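Local structure of metallo-beta-lactamase FIM-1 (Pseudomonas aeruginosa, 6V3Q) at residues A[103-109]-A[147-151]; A[170-174]-A[221-225]; A[90-94]-A[116-120]; A[189-193]-A[212-216]. The protein probably hydrolyses beta-lactam antibiotics to substituted beta-amino acids with the help of zinc, and so confers antibiotic resistance. All coordinates share one frame. Residue numbers count along the deposited sequence, not the author numbering.

Contact 4 is the buried one; contacts 1, 2 and 3 each pair buried residues with exposed ones. Contacts 2 and 4 both use helix 213-226 and lie on the same side of the chain's centre. Contact 3 lies on the opposite side, its centre about 32 Å from that of contact 2. Contacts 1 and 3 touch, through a hydrogen bond from A118 N to N107 OD1. Contacts 1 and 4 meet where V151 packs on V192. Chemistry follows place. Contact 1, beside the zinc site, is built mainly on charged and polar side chains. Contact 2 is apolar, without hydrogen bonds between its segments. Contacts 3 and 4 each combine apolar packing with one arginine-to-carbonyl hydrogen bond.

Contact 1. Residues A[103-109]-A[147-151]; sequences AADSNRM and RDNIV
The short helix 104-108, with A103 at its N-cap position, lies against the irregular loop 147-151. The backbones come closest at D105 and D148, whose CA atoms are 5.5 Å apart. D148 is the centre of the contact. It takes chi1 p with phi/psi near -109/3, and its side chain fits between S106 and M109. S106 (chi1 m) donates a very short hydrogen bond from OG to D148 OD2, 2.4 Å. M109 (chi1 p, chi2 t, chi3 p) extends toward the loop, with SD 3.5 Å from D148 OD1. R147 reaches toward the helix with chi1 t, chi2 t and chi3 m. Its NH1 forms a salt bridge to D105 OD2 at 2.7 Å, with weak hydrogen-bond geometry, and lies 3.3 Å from M109 CE. D105 (chi1 t) also forms a salt bridge to R108 within the helix, R108 NH2 to D105 OD1 at 2.9 Å. D105, R108 and R147 thus make a salt-bridge network, with like charges close at R108 NH2 to R147 NH1, 4.2 Å. At the start of the helix, A103 CB packs on I150 CG2 at 4.1 Å. D148 OD2 also accepts a hydrogen bond from A82 N, and OD1 is hydrogen-bonded to T146 OG1. D148 touches H81, a zinc ligand, so this buried carboxylate joins helix and loops beside the metal site of the class B metallo-beta-lactamase fold.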
loop_
_atom_site.group_PDB
_atom_site.type_symbol
_atom_site.label_atom_id
_atom_site.label_comp_id
_atom_site.label_asym_id
_atom_site.label_seq_id
_atom_site.Cartn_x
_atom_site.Cartn_y
_atom_site.Cartn_z
ATOM N N ALA A 103 25.617 -11.977 0.067
ATOM C CA ALA A 103 26.141 -12.782 -1.026
ATOM C C ALA A 103 27.044 -11.931 -1.907
ATOM O O ALA A 103 26.823 -10.727 -2.063
ATOM C CB ALA A 103 24.996 -13.367 -1.853
ATOM N N ALA A 104 28.087 -12.559 -2.462
ATOM C CA ALA A 104 29.028 -11.821 -3.301
ATOM C C ALA A 104 28.306 -11.115 -4.438
ATOM O O ALA A 104 28.615 -9.963 -4.765
ATOM C CB ALA A 104 30.102 -12.764 -3.847
ATOM N N ASP A 105 27.313 -11.782 -5.026
ATOM C CA ASP A 105 26.534 -11.169 -6.093
ATOM C C ASP A 105 25.716 -9.989 -5.582
ATOM O O ASP A 105 25.532 -9.000 -6.300
ATOM C CB ASP A 105 25.620 -12.210 -6.733
ATOM C CG ASP A 105 25.155 -11.797 -8.109
ATOM O OD1 ASP A 105 25.770 -10.876 -8.689
ATOM O OD2 ASP A 105 24.179 -12.392 -8.612
ATOM N N SER A 106 25.217 -10.070 -4.346
ATOM C CA SER A 106 24.442 -8.963 -3.793
ATOM C C SER A 106 25.316 -7.737 -3.569
ATOM O O SER A 106 24.863 -6.601 -3.748
ATOM C CB SER A 106 23.772 -9.390 -2.488
ATOM O OG SER A 106 22.797 -10.392 -2.713
ATOM N N ASN A 107 26.574 -7.949 -3.179
ATOM C CA ASN A 107 27.477 -6.828 -2.950
ATOM C C ASN A 107 27.938 -6.196 -4.256
ATOM O O ASN A 107 28.245 -4.999 -4.288
ATOM C CB ASN A 107 28.682 -7.283 -2.128
ATOM C CG ASN A 107 28.351 -7.443 -0.662
ATOM O OD1 ASN A 107 27.409 -6.830 -0.164
ATOM N ND2 ASN A 107 29.124 -8.266 0.040
ATOM N N ARG A 108 27.990 -6.975 -5.338
ATOM C CA ARG A 108 28.446 -6.440 -6.615
ATOM C C ARG A 108 27.390 -5.558 -7.272
ATOM O O ARG A 108 27.725 -4.544 -7.896
ATOM C CB ARG A 108 28.838 -7.583 -7.550
ATOM C CG ARG A 108 30.091 -8.337 -7.131
ATOM C CD ARG A 108 30.505 -9.301 -8.222
ATOM N NE ARG A 108 29.411 -10.201 -8.575
ATOM C CZ ARG A 108 29.320 -10.854 -9.728
ATOM N NH1 ARG A 108 30.256 -10.709 -10.657
ATOM N NH2 ARG A 108 28.285 -11.650 -9.958
ATOM N N MET A 109 26.115 -5.918 -7.145
ATOM C CA MET A 109 25.034 -5.199 -7.808
ATOM C C MET A 109 24.330 -4.197 -6.902
ATOM O O MET A 109 23.337 -3.595 -7.322
ATOM C CB MET A 109 24.009 -6.189 -8.373
ATOM C CG MET A 109 23.193 -6.915 -7.318
ATOM S SD MET A 109 21.923 -7.979 -8.042
ATOM C CE MET A 109 22.929 -9.165 -8.920
ATOM N N ARG A 147 18.703 -12.835 -9.043
ATOM C CA ARG A 147 19.810 -13.756 -9.278
ATOM C C ARG A 147 20.571 -14.054 -7.994
ATOM O O ARG A 147 21.189 -15.117 -7.869
ATOM C CB ARG A 147 20.764 -13.176 -10.327
ATOM C CG ARG A 147 21.571 -14.218 -11.083
ATOM C CD ARG A 147 22.848 -13.649 -11.697
ATOM N NE ARG A 147 22.654 -12.352 -12.341
ATOM C CZ ARG A 147 23.319 -11.248 -12.011
ATOM N NH1 ARG A 147 24.233 -11.286 -11.051
ATOM N NH2 ARG A 147 23.082 -10.110 -12.648
ATOM N N ASP A 148 20.522 -13.145 -7.023
ATOM C CA ASP A 148 21.397 -13.196 -5.862
ATOM C C ASP A 148 20.691 -13.565 -4.567
ATOM O O ASP A 148 21.340 -13.578 -3.516
ATOM C CB ASP A 148 22.094 -11.846 -5.677
ATOM C CG ASP A 148 21.107 -10.708 -5.498
ATOM O OD1 ASP A 148 20.202 -10.572 -6.344
ATOM O OD2 ASP A 148 21.224 -9.961 -4.506
ATOM N N ASN A 149 19.393 -13.860 -4.600
ATOM C CA ASN A 149 18.651 -14.050 -3.359
ATOM C C ASN A 149 19.157 -15.267 -2.592
ATOM O O ASN A 149 19.473 -16.307 -3.177
ATOM C CB ASN A 149 17.145 -14.183 -3.623
ATOM C CG ASN A 149 16.798 -15.249 -4.659
ATOM O OD1 ASN A 149 15.709 -15.222 -5.232
ATOM N ND2 ASN A 149 17.706 -16.190 -4.896
ATOM N N ILE A 150 19.244 -15.119 -1.272
ATOM C CA ILE A 150 19.588 -16.200 -0.362
ATOM C C ILE A 150 18.523 -16.248 0.728
ATOM O O ILE A 150 17.728 -15.322 0.889
ATOM C CB ILE A 150 20.993 -16.025 0.255
ATOM C CG1 ILE A 150 21.057 -14.725 1.058
ATOM C CG2 ILE A 150 22.065 -16.032 -0.830
ATOM C CD1 ILE A 150 22.366 -14.516 1.779
ATOM N N VAL A 151 18.514 -17.346 1.484
ATOM C CA VAL A 151 17.561 -17.525 2.571
ATOM C C VAL A 151 18.317 -17.793 3.865
ATOM O O VAL A 151 19.499 -18.146 3.866
ATOM C CB VAL A 151 16.556 -18.660 2.288
ATOM C CG1 VAL A 151 15.862 -18.435 0.950
ATOM C CG2 VAL A 151 17.257 -20.013 2.326
#

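Contact 2. Residues A[170-174]-A[221-225]; sequences GSTSL and LAEKA
Segment 170-174 is an irregular loop, and 221-225 is regular helix within helix 213-226. G170 has phi/psi near 87/0. S171 (-70/140) and S173 (-146/167) are extended, with T172 (-115/5) bending the chain between them; L174 is near -81/-10. The nearest CA pair is S173 with L221, 6.3 Å apart. This is loop-on-helix packing in the metallo-beta-lactamase fold, joining the loop between strand 159-161 and helix 185-195 to the C-terminal helix. L221 (chi1 m, chi2 t) points at the loop and packs along its carbonyls. Its CD2 is 3.3 Å from T172 O, and its CD1 is 3.7 Å from S171 O and 3.6 Å from S173 O. L174, also m and t, lies along the helix in return. Its CD2 is 4.0 Å from L221 CB and 4.3 Å from A222 CB. W185 of helix 185-195 also touches L174 and A222. No hydrogen bond links the two segments. The loop's polar groups have other partners: S171 OG hydrogen-bonds to P168 O, and T172 OG1 to E29 of the second subunit, so the loop also meets the other copy in the crystal assembly. At the far end, L174 CD1 rests 3.7 Å from A225 CB.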
loop_
_atom_site.group_PDB
_atom_site.type_symbol
_atom_site.label_atom_id
_atom_site.label_comp_id
_atom_site.label_asym_id
_atom_site.label_seq_id
_atom_site.Cartn_x
_atom_site.Cartn_y
_atom_site.Cartn_z
ATOM N N GLY A 170 -1.820 -16.048 0.163
ATOM C CA GLY A 170 -2.880 -15.435 -0.605
ATOM C C GLY A 170 -2.447 -14.877 -1.939
ATOM O O GLY A 170 -3.289 -14.341 -2.674
ATOM N N SER A 171 -1.168 -14.990 -2.280
ATOM C CA SER A 171 -0.677 -14.442 -3.535
ATOM C C SER A 171 -1.208 -15.243 -4.715
ATOM O O SER A 171 -1.295 -16.472 -4.665
ATOM C CB SER A 171 0.850 -14.441 -3.549
ATOM O OG SER A 171 1.358 -13.793 -2.396
ATOM N N THR A 172 -1.578 -14.530 -5.779
ATOM C CA THR A 172 -1.958 -15.150 -7.037
ATOM C C THR A 172 -0.993 -14.820 -8.168
ATOM O O THR A 172 -1.246 -15.211 -9.313
ATOM C CB THR A 172 -3.384 -14.736 -7.439
ATOM O OG1 THR A 172 -3.426 -13.331 -7.712
ATOM C CG2 THR A 172 -4.378 -15.064 -6.328
ATOM N N SER A 173 0.104 -14.120 -7.883
ATOM C CA SER A 173 1.120 -13.796 -8.875
ATOM C C SER A 173 2.484 -13.790 -8.197
ATOM O O SER A 173 2.589 -13.806 -6.967
ATOM C CB SER A 173 0.847 -12.441 -9.549
ATOM O OG SER A 173 1.089 -11.367 -8.658
ATOM N N LEU A 174 3.539 -13.771 -9.014
ATOM C CA LEU A 174 4.900 -13.736 -8.496
ATOM C C LEU A 174 5.342 -12.338 -8.083
ATOM O O LEU A 174 6.398 -12.201 -7.455
ATOM C CB LEU A 174 5.872 -14.303 -9.538
ATOM C CG LEU A 174 5.882 -15.828 -9.678
ATOM C CD1 LEU A 174 6.730 -16.278 -10.861
ATOM C CD2 LEU A 174 6.372 -16.477 -8.394
ATOM N N LEU A 221 3.080 -21.099 -8.515
ATOM C CA LEU A 221 3.070 -19.815 -9.209
ATOM C C LEU A 221 4.285 -19.662 -10.115
ATOM O O LEU A 221 4.180 -19.076 -11.199
ATOM C CB LEU A 221 3.015 -18.671 -8.195
ATOM C CG LEU A 221 1.643 -18.305 -7.625
ATOM C CD1 LEU A 221 1.759 -17.272 -6.508
ATOM C CD2 LEU A 221 0.746 -17.790 -8.741
ATOM N N ALA A 222 5.442 -20.178 -9.695
ATOM C CA ALA A 222 6.643 -20.088 -10.521
ATOM C C ALA A 222 6.599 -21.078 -11.680
ATOM O O ALA A 222 7.052 -20.764 -12.785
ATOM C CB ALA A 222 7.890 -20.325 -9.670
ATOM N N GLU A 223 6.069 -22.279 -11.438
ATOM C CA GLU A 223 5.916 -23.260 -12.507
ATOM C C GLU A 223 5.026 -22.719 -13.619
ATOM O O GLU A 223 5.369 -22.803 -14.805
ATOM C CB GLU A 223 5.342 -24.554 -11.929
ATOM C CG GLU A 223 4.965 -25.605 -12.951
ATOM C CD GLU A 223 4.490 -26.890 -12.301
ATOM O OE1 GLU A 223 5.027 -27.249 -11.233
ATOM O OE2 GLU A 223 3.572 -27.533 -12.850
ATOM N N LYS A 224 3.879 -22.150 -13.244
ATOM C CA LYS A 224 2.944 -21.609 -14.224
ATOM C C LYS A 224 3.573 -20.480 -15.033
ATOM O O LYS A 224 3.326 -20.356 -16.238
ATOM C CB LYS A 224 1.681 -21.132 -13.503
ATOM C CG LYS A 224 0.820 -20.136 -14.263
ATOM C CD LYS A 224 -0.260 -19.584 -13.338
ATOM C CE LYS A 224 -0.793 -18.245 -13.816
ATOM N NZ LYS A 224 -1.467 -17.504 -12.712
ATOM N N ALA A 225 4.402 -19.655 -14.391
ATOM C CA ALA A 225 5.035 -18.544 -15.091
ATOM C C ALA A 225 6.191 -18.998 -15.970
ATOM O O ALA A 225 6.538 -18.306 -16.935
ATOM C CB ALA A 225 5.523 -17.499 -14.087
#

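Contact 3. Residues A[90-94]-A[116-120]; sequences VAALR and TPAEH
R94 lays its side chain along the loop 116-120 and overlaps E119 and the backbone of A118. It adopts chi1 m, chi2 t and chi3 p. E119 CB and A118 C lie over one face of the guanidinium, and R94 NH2 is 3.6 Å from E119 CG. At the guanidinium edge, R94 NH1 donates a hydrogen bond to P117 O at 2.9 Å. R94 CD also passes 4.2 Å from T116 CG2. R94 stands near the C-terminal end of the short helix 90-95. The loop runs extended through T116, P117 and A118, with psi from about 128 to 162, then turns at E119 (-80/-34) into strand 120-121. CA atoms are 5.7 Å apart for V90 with T116 and 7.9 Å for R94 with E119. One turn before R94, V90 (chi1 t) points at the loop. Its CG1 is 3.4 Å from both T116 O and P117 O, and 3.8 Å from T116 CG2. A91 CB sits 3.6 Å from T116 OG1. F79 backs V90 and A118. The contact thus joins helix 90-95 to the loop leading into an outermost strand of the seven-stranded sheet. E119 meets R94 through its aliphatic carbons, so the arginine binds a main-chain carbonyl here rather than forming a salt bridge.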
loop_
_atom_site.group_PDB
_atom_site.type_symbol
_atom_site.label_atom_id
_atom_site.label_comp_id
_atom_site.label_asym_id
_atom_site.label_seq_id
_atom_site.Cartn_x
_atom_site.Cartn_y
_atom_site.Cartn_z
ATOM N N VAL A 90 21.735 -0.236 4.930
ATOM C CA VAL A 90 23.039 -0.834 5.210
ATOM C C VAL A 90 24.003 0.212 5.755
ATOM O O VAL A 90 24.783 -0.061 6.677
ATOM C CB VAL A 90 23.595 -1.513 3.944
ATOM C CG1 VAL A 90 25.069 -1.846 4.112
ATOM C CG2 VAL A 90 22.809 -2.767 3.637
ATOM N N ALA A 91 23.956 1.428 5.205
ATOM C CA ALA A 91 24.874 2.478 5.636
ATOM C C ALA A 91 24.705 2.796 7.117
ATOM O O ALA A 91 25.690 3.038 7.823
ATOM C CB ALA A 91 24.668 3.735 4.790
ATOM N N ALA A 92 23.462 2.798 7.607
ATOM C CA ALA A 92 23.230 3.066 9.023
ATOM C C ALA A 92 23.844 1.987 9.906
ATOM O O ALA A 92 24.284 2.275 11.024
ATOM C CB ALA A 92 21.731 3.192 9.296
ATOM N N LEU A 93 23.892 0.746 9.418
ATOM C CA LEU A 93 24.517 -0.327 10.183
ATOM C C LEU A 93 26.035 -0.178 10.197
ATOM O O LEU A 93 26.667 -0.255 11.256
ATOM C CB LEU A 93 24.109 -1.683 9.605
ATOM C CG LEU A 93 22.609 -1.985 9.582
ATOM C CD1 LEU A 93 22.322 -3.220 8.745
ATOM C CD2 LEU A 93 22.079 -2.169 10.989
ATOM N N ARG A 94 26.637 0.051 9.026
ATOM C CA ARG A 94 28.089 0.175 8.950
ATOM C C ARG A 94 28.589 1.419 9.674
ATOM O O ARG A 94 29.734 1.444 10.141
ATOM C CB ARG A 94 28.533 0.181 7.488
ATOM C CG ARG A 94 28.101 -1.061 6.720
ATOM C CD ARG A 94 28.658 -1.074 5.304
ATOM N NE ARG A 94 30.109 -1.227 5.283
ATOM C CZ ARG A 94 30.830 -1.366 4.175
ATOM N NH1 ARG A 94 30.234 -1.373 2.990
ATOM N NH2 ARG A 94 32.148 -1.501 4.252
ATOM N N THR A 116 24.019 0.720 -0.482
ATOM C CA THR A 116 25.332 0.538 0.122
ATOM C C THR A 116 25.633 -0.952 0.232
ATOM O O THR A 116 24.805 -1.706 0.752
ATOM C CB THR A 116 25.392 1.183 1.504
ATOM O OG1 THR A 116 25.142 2.589 1.391
ATOM C CG2 THR A 116 26.761 0.964 2.137
ATOM N N PRO A 117 26.784 -1.412 -0.250
ATOM C CA PRO A 117 27.096 -2.840 -0.167
ATOM C C PRO A 117 27.413 -3.262 1.259
ATOM O O PRO A 117 27.734 -2.448 2.126
ATOM C CB PRO A 117 28.325 -2.986 -1.072
ATOM C CG PRO A 117 28.977 -1.641 -1.013
ATOM C CD PRO A 117 27.849 -0.649 -0.925
ATOM N N ALA A 118 27.310 -4.568 1.493
ATOM C CA ALA A 118 27.771 -5.122 2.752
ATOM C C ALA A 118 29.295 -5.168 2.773
ATOM O O ALA A 118 29.962 -5.095 1.738
ATOM C CB ALA A 118 27.192 -6.520 2.976
ATOM N N GLU A 119 29.847 -5.287 3.979
ATOM C CA GLU A 119 31.294 -5.216 4.134
ATOM C C GLU A 119 31.978 -6.529 3.770
ATOM O O GLU A 119 33.096 -6.514 3.242
ATOM C CB GLU A 119 31.645 -4.815 5.567
ATOM C CG GLU A 119 33.120 -4.556 5.801
ATOM C CD GLU A 119 33.425 -4.243 7.250
ATOM O OE1 GLU A 119 32.508 -4.364 8.089
ATOM O OE2 GLU A 119 34.579 -3.876 7.551
ATOM N N HIS A 120 31.334 -7.663 4.033
ATOM C CA HIS A 120 31.929 -8.971 3.805
ATOM C C HIS A 120 31.084 -9.777 2.829
ATOM O O HIS A 120 29.850 -9.731 2.875
ATOM C CB HIS A 120 32.075 -9.752 5.117
ATOM C CG HIS A 120 33.024 -9.127 6.093
ATOM N ND1 HIS A 120 32.603 -8.506 7.248
ATOM C CD2 HIS A 120 34.374 -9.033 6.086
ATOM C CE1 HIS A 120 33.652 -8.055 7.912
ATOM N NE2 HIS A 120 34.740 -8.361 7.227
#

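Contact 4. Residues A[189-193]-A[212-216]; sequences VLAVA and RELFE
The ring of F215 is the centre of this contact, set between helices 185-195 and 213-226. F215 has chi1 m and chi2 near 143°. A193 CB lies over one ring face in a CH-pi contact, 3.9 Å from the F215 centroid and 21° off the normal. Its nearest ring atom is F215 CD1, 3.6 Å from A193 CB. V189 and V192, both chi1 t, complete the apolar set: V189 CG1 is 3.9 Å from F215 CD2, and V192 CG1 is 4.0 Å from F215 CZ. The closest CA pair is V189 with F215, 6.5 Å apart. Further out, R212 (chi1 m, chi2 t, chi3 p), three residues before F215, reaches across to helix 185-195. Its NH2 donates a hydrogen bond to A193 O at 2.9 Å, with that oxygen near the guanidinium plane. R212 NH1 hydrogen-bonds to F196 O and A199 O, so the arginine also ties down the chain leaving helix 185-195. The arrangement is helix-helix packing round a phenylalanine, between the last two helices of this metallo-beta-lactamase chain.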
loop_
_atom_site.group_PDB
_atom_site.type_symbol
_atom_site.label_atom_id
_atom_site.label_comp_id
_atom_site.label_asym_id
_atom_site.label_seq_id
_atom_site.Cartn_x
_atom_site.Cartn_y
_atom_site.Cartn_z
ATOM N N VAL A 189 12.950 -22.646 -4.803
ATOM C CA VAL A 189 11.976 -22.824 -3.729
ATOM C C VAL A 189 12.028 -24.253 -3.200
ATOM O O VAL A 189 12.077 -24.485 -1.988
ATOM C CB VAL A 189 10.565 -22.455 -4.218
ATOM C CG1 VAL A 189 9.534 -22.753 -3.137
ATOM C CG2 VAL A 189 10.514 -20.995 -4.620
ATOM N N LEU A 190 12.039 -25.231 -4.111
ATOM C CA LEU A 190 12.087 -26.631 -3.700
ATOM C C LEU A 190 13.405 -26.976 -3.018
ATOM O O LEU A 190 13.444 -27.871 -2.163
ATOM C CB LEU A 190 11.862 -27.542 -4.907
ATOM C CG LEU A 190 10.491 -27.437 -5.578
ATOM C CD1 LEU A 190 10.334 -28.491 -6.664
ATOM C CD2 LEU A 190 9.375 -27.547 -4.540
ATOM N N ALA A 191 14.490 -26.293 -3.384
ATOM C CA ALA A 191 15.767 -26.530 -2.719
ATOM C C ALA A 191 15.728 -26.059 -1.271
ATOM O O ALA A 191 16.336 -26.683 -0.394
ATOM C CB ALA A 191 16.896 -25.836 -3.481
ATOM N N VAL A 192 15.023 -24.957 -1.003
ATOM C CA VAL A 192 14.877 -24.484 0.368
ATOM C C VAL A 192 14.025 -25.455 1.171
ATOM O O VAL A 192 14.362 -25.812 2.306
ATOM C CB VAL A 192 14.280 -23.065 0.385
ATOM C CG1 VAL A 192 14.033 -22.600 1.816
ATOM C CG2 VAL A 192 15.187 -22.093 -0.357
ATOM N N ALA A 193 12.904 -25.898 0.591
ATOM C CA ALA A 193 12.019 -26.827 1.285
ATOM C C ALA A 193 12.726 -28.134 1.615
ATOM O O ALA A 193 12.430 -28.760 2.638
ATOM C CB ALA A 193 10.776 -27.099 0.439
ATOM N N ARG A 212 4.305 -24.414 5.638
ATOM C CA ARG A 212 4.968 -24.913 4.439
ATOM C C ARG A 212 4.101 -24.809 3.190
ATOM O O ARG A 212 4.602 -25.074 2.092
ATOM C CB ARG A 212 5.407 -26.365 4.649
ATOM C CG ARG A 212 6.404 -26.550 5.781
ATOM C CD ARG A 212 6.903 -27.985 5.875
ATOM N NE ARG A 212 7.703 -28.379 4.716
ATOM C CZ ARG A 212 8.989 -28.082 4.559
ATOM N NH1 ARG A 212 9.633 -27.374 5.480
ATOM N NH2 ARG A 212 9.637 -28.487 3.475
ATOM N N GLU A 213 2.825 -24.438 3.321
ATOM C CA GLU A 213 1.998 -24.209 2.141
ATOM C C GLU A 213 2.507 -23.038 1.314
ATOM O O GLU A 213 2.203 -22.957 0.120
ATOM C CB GLU A 213 0.541 -23.967 2.543
ATOM C CG GLU A 213 0.295 -22.683 3.319
ATOM C CD GLU A 213 0.665 -22.803 4.784
ATOM O OE1 GLU A 213 1.056 -23.908 5.216
ATOM O OE2 GLU A 213 0.560 -21.791 5.508
ATOM N N LEU A 214 3.270 -22.126 1.926
ATOM C CA LEU A 214 3.923 -21.065 1.166
ATOM C C LEU A 214 4.897 -21.630 0.142
ATOM O O LEU A 214 5.093 -21.032 -0.922
ATOM C CB LEU A 214 4.648 -20.106 2.112
ATOM C CG LEU A 214 3.770 -19.187 2.966
ATOM C CD1 LEU A 214 4.599 -18.077 3.592
ATOM C CD2 LEU A 214 2.640 -18.613 2.134
ATOM N N PHE A 215 5.522 -22.769 0.447
ATOM C CA PHE A 215 6.365 -23.441 -0.536
ATOM C C PHE A 215 5.537 -23.920 -1.723
ATOM O O PHE A 215 5.901 -23.696 -2.883
ATOM C CB PHE A 215 7.096 -24.615 0.115
ATOM C CG PHE A 215 8.206 -24.204 1.041
ATOM C CD1 PHE A 215 8.455 -24.914 2.205
ATOM C CD2 PHE A 215 9.007 -23.113 0.744
ATOM C CE1 PHE A 215 9.475 -24.539 3.058
ATOM C CE2 PHE A 215 10.033 -22.734 1.597
ATOM C CZ PHE A 215 10.264 -23.448 2.753
ATOM N N GLU A 216 4.419 -24.594 -1.445
ATOM C CA GLU A 216 3.539 -25.049 -2.516
ATOM C C GLU A 216 3.049 -23.877 -3.358
ATOM O O GLU A 216 3.056 -23.940 -4.593
ATOM C CB GLU A 216 2.352 -25.815 -1.931
ATOM C CG GLU A 216 1.266 -26.124 -2.949
ATOM C CD GLU A 216 0.029 -26.720 -2.314
ATOM O OE1 GLU A 216 -1.027 -26.747 -2.981
ATOM O OE2 GLU A 216 0.110 -27.159 -1.148
#